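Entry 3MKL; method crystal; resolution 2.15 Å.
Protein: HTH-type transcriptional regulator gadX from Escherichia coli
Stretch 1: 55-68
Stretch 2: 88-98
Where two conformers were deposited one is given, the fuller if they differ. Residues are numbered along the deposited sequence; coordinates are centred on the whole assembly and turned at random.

Stretch 1 (55-68) LTECRMQRALQLIV
Stretch 2 88-98: YFIYVFRNYYG

The helix through stretch 1 and the helix that ends at Y97, both begun earlier in the chain, cross at right angles (signed angle -90°) with their axes 10.6 Å apart, burying 595 Å² in a largely apolar contact. The register is marked by T56 CA to V92 CA at 8.1 Å and M60 CA to F93 CA at 6.5 Å. G98 leaves the second helix at phi/psi 97/-3, which suits glycine. F89, V92, F93 and Y96 take chi1 t, Y97 m.

T56 (chi1 m) points toward the partner, its CG2 3.6 Å from V92 CG1, while its OG1 shares a water with Y88 OH. E57 (chi1 m) lends its aliphatic part: CG sits 3.5 Å from Y96 OH, at the ring edge.

Selenomethionine M60 is the knob, set among V92, F93, Y96 and Y97. With chi1 and chi2 both m and chi3 at 96°, its long chain sits in the hole, 114 Å² of the residue covered: CG packs 3.6 Å from Y96 CG over the ring face, SE lies 3.5 Å from F93 CA, and CE 4.0 Å from F89 CE1. Y97 OH lies 3.0 Å from M60 O, placed for a weak hydrogen bond.

A63 CB lies at the edges of two rings, 4.0 Å from F89 CE1 and 4.2 Å from F93 CD1. L64 (chi1 -110°, chi2 p) lays CD1 over the Y97 face, 3.4 Å from CZ of Y97. I67 (chi1 t, chi2 133°) closes the patch, CD1 4.5 Å from F93 CE1.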

# COMPACT_ATOMS: atom_id res chain seq x y z
N LEU A 55 -4.47 -0.74 -0.77
CA LEU A 55 -3.47 -0.58 0.28
C LEU A 55 -2.12 -1.13 -0.16
O LEU A 55 -1.09 -0.42 -0.16
CB LEU A 55 -3.94 -1.23 1.59
CG LEU A 55 -3.20 -0.92 2.91
CD1 LEU A 55 -2.97 0.58 3.09
CD2 LEU A 55 -3.97 -1.50 4.13
N THR A 56 -2.13 -2.40 -0.57
CA THR A 56 -0.92 -3.10 -0.99
C THR A 56 -0.23 -2.34 -2.11
O THR A 56 0.96 -2.09 -2.05
CB THR A 56 -1.23 -4.57 -1.40
OG1 THR A 56 -1.53 -5.32 -0.22
CG2 THR A 56 -0.07 -5.21 -2.13
N GLU A 57 -0.99 -1.94 -3.12
CA GLU A 57 -0.44 -1.26 -4.27
C GLU A 57 0.24 0.06 -3.90
O GLU A 57 1.34 0.35 -4.35
CB GLU A 57 -1.53 -1.09 -5.32
CG GLU A 57 -1.80 -2.40 -6.07
CD GLU A 57 -3.25 -2.60 -6.51
OE1 GLU A 57 -3.99 -1.61 -6.70
OE2 GLU A 57 -3.63 -3.77 -6.69
N CYS A 58 -0.43 0.84 -3.05
CA CYS A 58 0.13 2.05 -2.48
C CYS A 58 1.43 1.74 -1.73
O CYS A 58 2.41 2.47 -1.83
CB CYS A 58 -0.88 2.67 -1.51
SG CYS A 58 -2.30 3.44 -2.31
N ARG A 59 1.44 0.65 -0.98
CA ARG A 59 2.62 0.34 -0.21
C ARG A 59 3.78 -0.11 -1.11
O ARG A 59 4.94 0.23 -0.84
CB ARG A 59 2.30 -0.68 0.89
CG ARG A 59 1.49 -0.08 1.99
CD ARG A 59 0.99 -1.09 3.01
NE ARG A 59 0.57 -0.35 4.18
CZ ARG A 59 -0.16 -0.83 5.17
NH1 ARG A 59 -0.47 -0.04 6.17
NH2 ARG A 59 -0.57 -2.09 5.15
N MSE A 60 3.49 -0.87 -2.16
CA MSE A 60 4.57 -1.25 -3.10
C MSE A 60 5.12 -0.04 -3.82
O MSE A 60 6.31 0.03 -4.12
CB MSE A 60 4.12 -2.31 -4.11
CG MSE A 60 3.75 -3.63 -3.49
SE MSE A 60 5.15 -4.44 -2.42
CE MSE A 60 4.71 -3.89 -0.63
N GLN A 61 4.25 0.93 -4.09
CA GLN A 61 4.68 2.12 -4.80
C GLN A 61 5.62 2.95 -3.93
O GLN A 61 6.60 3.52 -4.44
CB GLN A 61 3.47 2.92 -5.28
CG GLN A 61 2.77 2.28 -6.50
CD GLN A 61 1.55 3.04 -6.99
OE1 GLN A 61 0.81 3.63 -6.21
NE2 GLN A 61 1.32 3.03 -8.29
N ARG A 62 5.34 2.99 -2.62
CA ARG A 62 6.18 3.72 -1.67
C ARG A 62 7.50 2.99 -1.43
O ARG A 62 8.55 3.62 -1.27
CB ARG A 62 5.45 3.93 -0.34
CG ARG A 62 6.17 4.83 0.65
CD ARG A 62 6.26 6.29 0.16
NE ARG A 62 4.98 6.78 -0.36
CZ ARG A 62 4.16 7.61 0.28
NH1 ARG A 62 4.48 8.08 1.48
NH2 ARG A 62 3.03 7.99 -0.29
N ALA A 63 7.43 1.65 -1.43
CA ALA A 63 8.62 0.82 -1.25
C ALA A 63 9.70 1.10 -2.29
O ALA A 63 10.88 1.04 -1.96
CB ALA A 63 8.25 -0.65 -1.24
N LEU A 64 9.30 1.40 -3.52
CA LEU A 64 10.27 1.77 -4.58
C LEU A 64 11.06 3.03 -4.26
O LEU A 64 12.24 3.11 -4.58
CB LEU A 64 9.57 1.95 -5.94
CG LEU A 64 9.92 0.86 -6.95
CD1 LEU A 64 9.82 -0.52 -6.31
CD2 LEU A 64 9.05 0.96 -8.20
N GLN A 65 10.41 3.98 -3.60
CA GLN A 65 11.03 5.27 -3.25
C GLN A 65 12.05 5.14 -2.11
O GLN A 65 13.01 5.89 -2.07
CB GLN A 65 9.96 6.29 -2.87
CG GLN A 65 8.88 6.48 -3.93
CD GLN A 65 7.94 7.63 -3.63
OE1 GLN A 65 7.53 7.85 -2.48
NE2 GLN A 65 7.58 8.37 -4.67
N LEU A 66 11.83 4.19 -1.20
CA LEU A 66 12.65 4.09 0.01
C LEU A 66 13.83 3.11 -0.14
O LEU A 66 14.88 3.26 0.49
CB LEU A 66 11.79 3.70 1.21
CG LEU A 66 10.48 4.45 1.50
CD1 LEU A 66 9.80 3.86 2.70
CD2 LEU A 66 10.72 5.95 1.70
N ILE A 67 13.64 2.12 -0.99
CA ILE A 67 14.62 1.07 -1.15
C ILE A 67 15.95 1.60 -1.71
O ILE A 67 16.99 1.01 -1.47
CB ILE A 67 14.02 -0.09 -1.99
CG1 ILE A 67 14.74 -1.40 -1.71
CG2 ILE A 67 13.90 0.28 -3.47
CD1 ILE A 67 13.75 -2.50 -1.50
N VAL A 68 15.90 2.74 -2.41
CA VAL A 68 17.07 3.32 -3.09
C VAL A 68 17.94 4.19 -2.15
O VAL A 68 19.09 4.47 -2.45
CB VAL A 68 16.63 4.16 -4.34
CG1 VAL A 68 17.79 4.99 -4.91
CG2 VAL A 68 16.06 3.25 -5.41
N TYR A 88 6.87 -11.31 5.25
CA TYR A 88 5.65 -10.99 4.51
C TYR A 88 5.86 -9.84 3.49
O TYR A 88 5.47 -9.95 2.30
CB TYR A 88 4.49 -10.68 5.46
CG TYR A 88 3.25 -10.18 4.73
CD1 TYR A 88 2.42 -11.06 4.08
CD2 TYR A 88 2.94 -8.82 4.69
CE1 TYR A 88 1.28 -10.63 3.41
CE2 TYR A 88 1.78 -8.36 4.01
CZ TYR A 88 0.96 -9.28 3.38
OH TYR A 88 -0.16 -8.87 2.71
N PHE A 89 6.48 -8.75 3.94
CA PHE A 89 6.82 -7.67 3.02
C PHE A 89 7.63 -8.19 1.83
O PHE A 89 7.29 -7.88 0.69
CB PHE A 89 7.59 -6.54 3.72
CG PHE A 89 8.27 -5.58 2.78
CD1 PHE A 89 7.54 -4.66 2.04
CD2 PHE A 89 9.66 -5.59 2.66
CE1 PHE A 89 8.21 -3.77 1.20
CE2 PHE A 89 10.31 -4.69 1.83
CZ PHE A 89 9.59 -3.80 1.09
N ILE A 90 8.69 -8.96 2.08
CA ILE A 90 9.43 -9.57 0.97
C ILE A 90 8.53 -10.36 0.01
O ILE A 90 8.63 -10.21 -1.21
CB ILE A 90 10.64 -10.47 1.47
CG1 ILE A 90 11.73 -9.61 2.16
CG2 ILE A 90 11.20 -11.30 0.31
CD1 ILE A 90 12.74 -10.43 2.97
N TYR A 91 7.64 -11.18 0.57
CA TYR A 91 6.70 -11.99 -0.23
C TYR A 91 5.81 -11.12 -1.17
O TYR A 91 5.60 -11.45 -2.33
CB TYR A 91 5.82 -12.84 0.69
CG TYR A 91 4.47 -13.16 0.09
CD1 TYR A 91 4.32 -14.24 -0.80
CD2 TYR A 91 3.33 -12.42 0.42
CE1 TYR A 91 3.07 -14.54 -1.38
CE2 TYR A 91 2.07 -12.73 -0.14
CZ TYR A 91 1.97 -13.78 -1.04
OH TYR A 91 0.78 -14.09 -1.60
N VAL A 92 5.29 -10.03 -0.63
CA VAL A 92 4.35 -9.22 -1.39
C VAL A 92 5.10 -8.37 -2.43
O VAL A 92 4.57 -8.11 -3.52
CB VAL A 92 3.53 -8.33 -0.44
CG1 VAL A 92 2.66 -7.40 -1.22
CG2 VAL A 92 2.64 -9.22 0.41
N PHE A 93 6.33 -7.96 -2.08
CA PHE A 93 7.19 -7.22 -3.04
C PHE A 93 7.62 -8.11 -4.20
O PHE A 93 7.47 -7.74 -5.36
CB PHE A 93 8.40 -6.64 -2.33
CG PHE A 93 9.27 -5.75 -3.18
CD1 PHE A 93 9.22 -4.36 -3.05
CD2 PHE A 93 10.19 -6.30 -4.07
CE1 PHE A 93 10.06 -3.54 -3.79
CE2 PHE A 93 11.05 -5.48 -4.82
CZ PHE A 93 10.98 -4.09 -4.68
N ARG A 94 8.09 -9.31 -3.88
CA ARG A 94 8.43 -10.27 -4.93
C ARG A 94 7.26 -10.60 -5.87
O ARG A 94 7.46 -10.72 -7.07
CB ARG A 94 9.08 -11.53 -4.36
CG ARG A 94 9.49 -12.50 -5.45
CD ARG A 94 10.51 -13.55 -5.00
NE ARG A 94 9.88 -14.53 -4.12
CZ ARG A 94 10.12 -14.64 -2.82
NH1 ARG A 94 11.00 -13.84 -2.21
NH2 ARG A 94 9.48 -15.55 -2.12
N ASN A 95 6.04 -10.73 -5.32
CA ASN A 95 4.85 -10.95 -6.14
C ASN A 95 4.59 -9.77 -7.05
O ASN A 95 4.28 -9.94 -8.22
CB ASN A 95 3.60 -11.18 -5.27
CG ASN A 95 3.40 -12.63 -4.92
OD1 ASN A 95 4.18 -13.50 -5.30
ND2 ASN A 95 2.31 -12.91 -4.20
N TYR A 96 4.71 -8.56 -6.50
CA TYR A 96 4.43 -7.34 -7.22
C TYR A 96 5.49 -6.98 -8.28
O TYR A 96 5.15 -6.44 -9.32
CB TYR A 96 4.29 -6.18 -6.23
CG TYR A 96 3.43 -5.04 -6.75
CD1 TYR A 96 2.05 -5.02 -6.52
CD2 TYR A 96 3.99 -3.97 -7.48
CE1 TYR A 96 1.26 -3.98 -7.01
CE2 TYR A 96 3.19 -2.92 -7.95
CZ TYR A 96 1.83 -2.94 -7.70
OH TYR A 96 1.03 -1.95 -8.15
N TYR A 97 6.76 -7.28 -8.02
CA TYR A 97 7.86 -6.78 -8.88
C TYR A 97 8.69 -7.87 -9.58
O TYR A 97 9.45 -7.59 -10.52
CB TYR A 97 8.77 -5.83 -8.08
CG TYR A 97 8.12 -4.51 -7.74
CD1 TYR A 97 7.93 -4.09 -6.41
CD2 TYR A 97 7.67 -3.66 -8.76
CE1 TYR A 97 7.35 -2.84 -6.13
CE2 TYR A 97 7.08 -2.43 -8.48
CZ TYR A 97 6.91 -2.03 -7.18
OH TYR A 97 6.31 -0.80 -6.97
N GLY A 98 8.55 -9.10 -9.10
CA GLY A 98 9.14 -10.27 -9.73
C GLY A 98 10.45 -10.63 -9.07
O GLY A 98 11.07 -11.62 -9.42
O HOH W 1 0.04 -5.90 1.82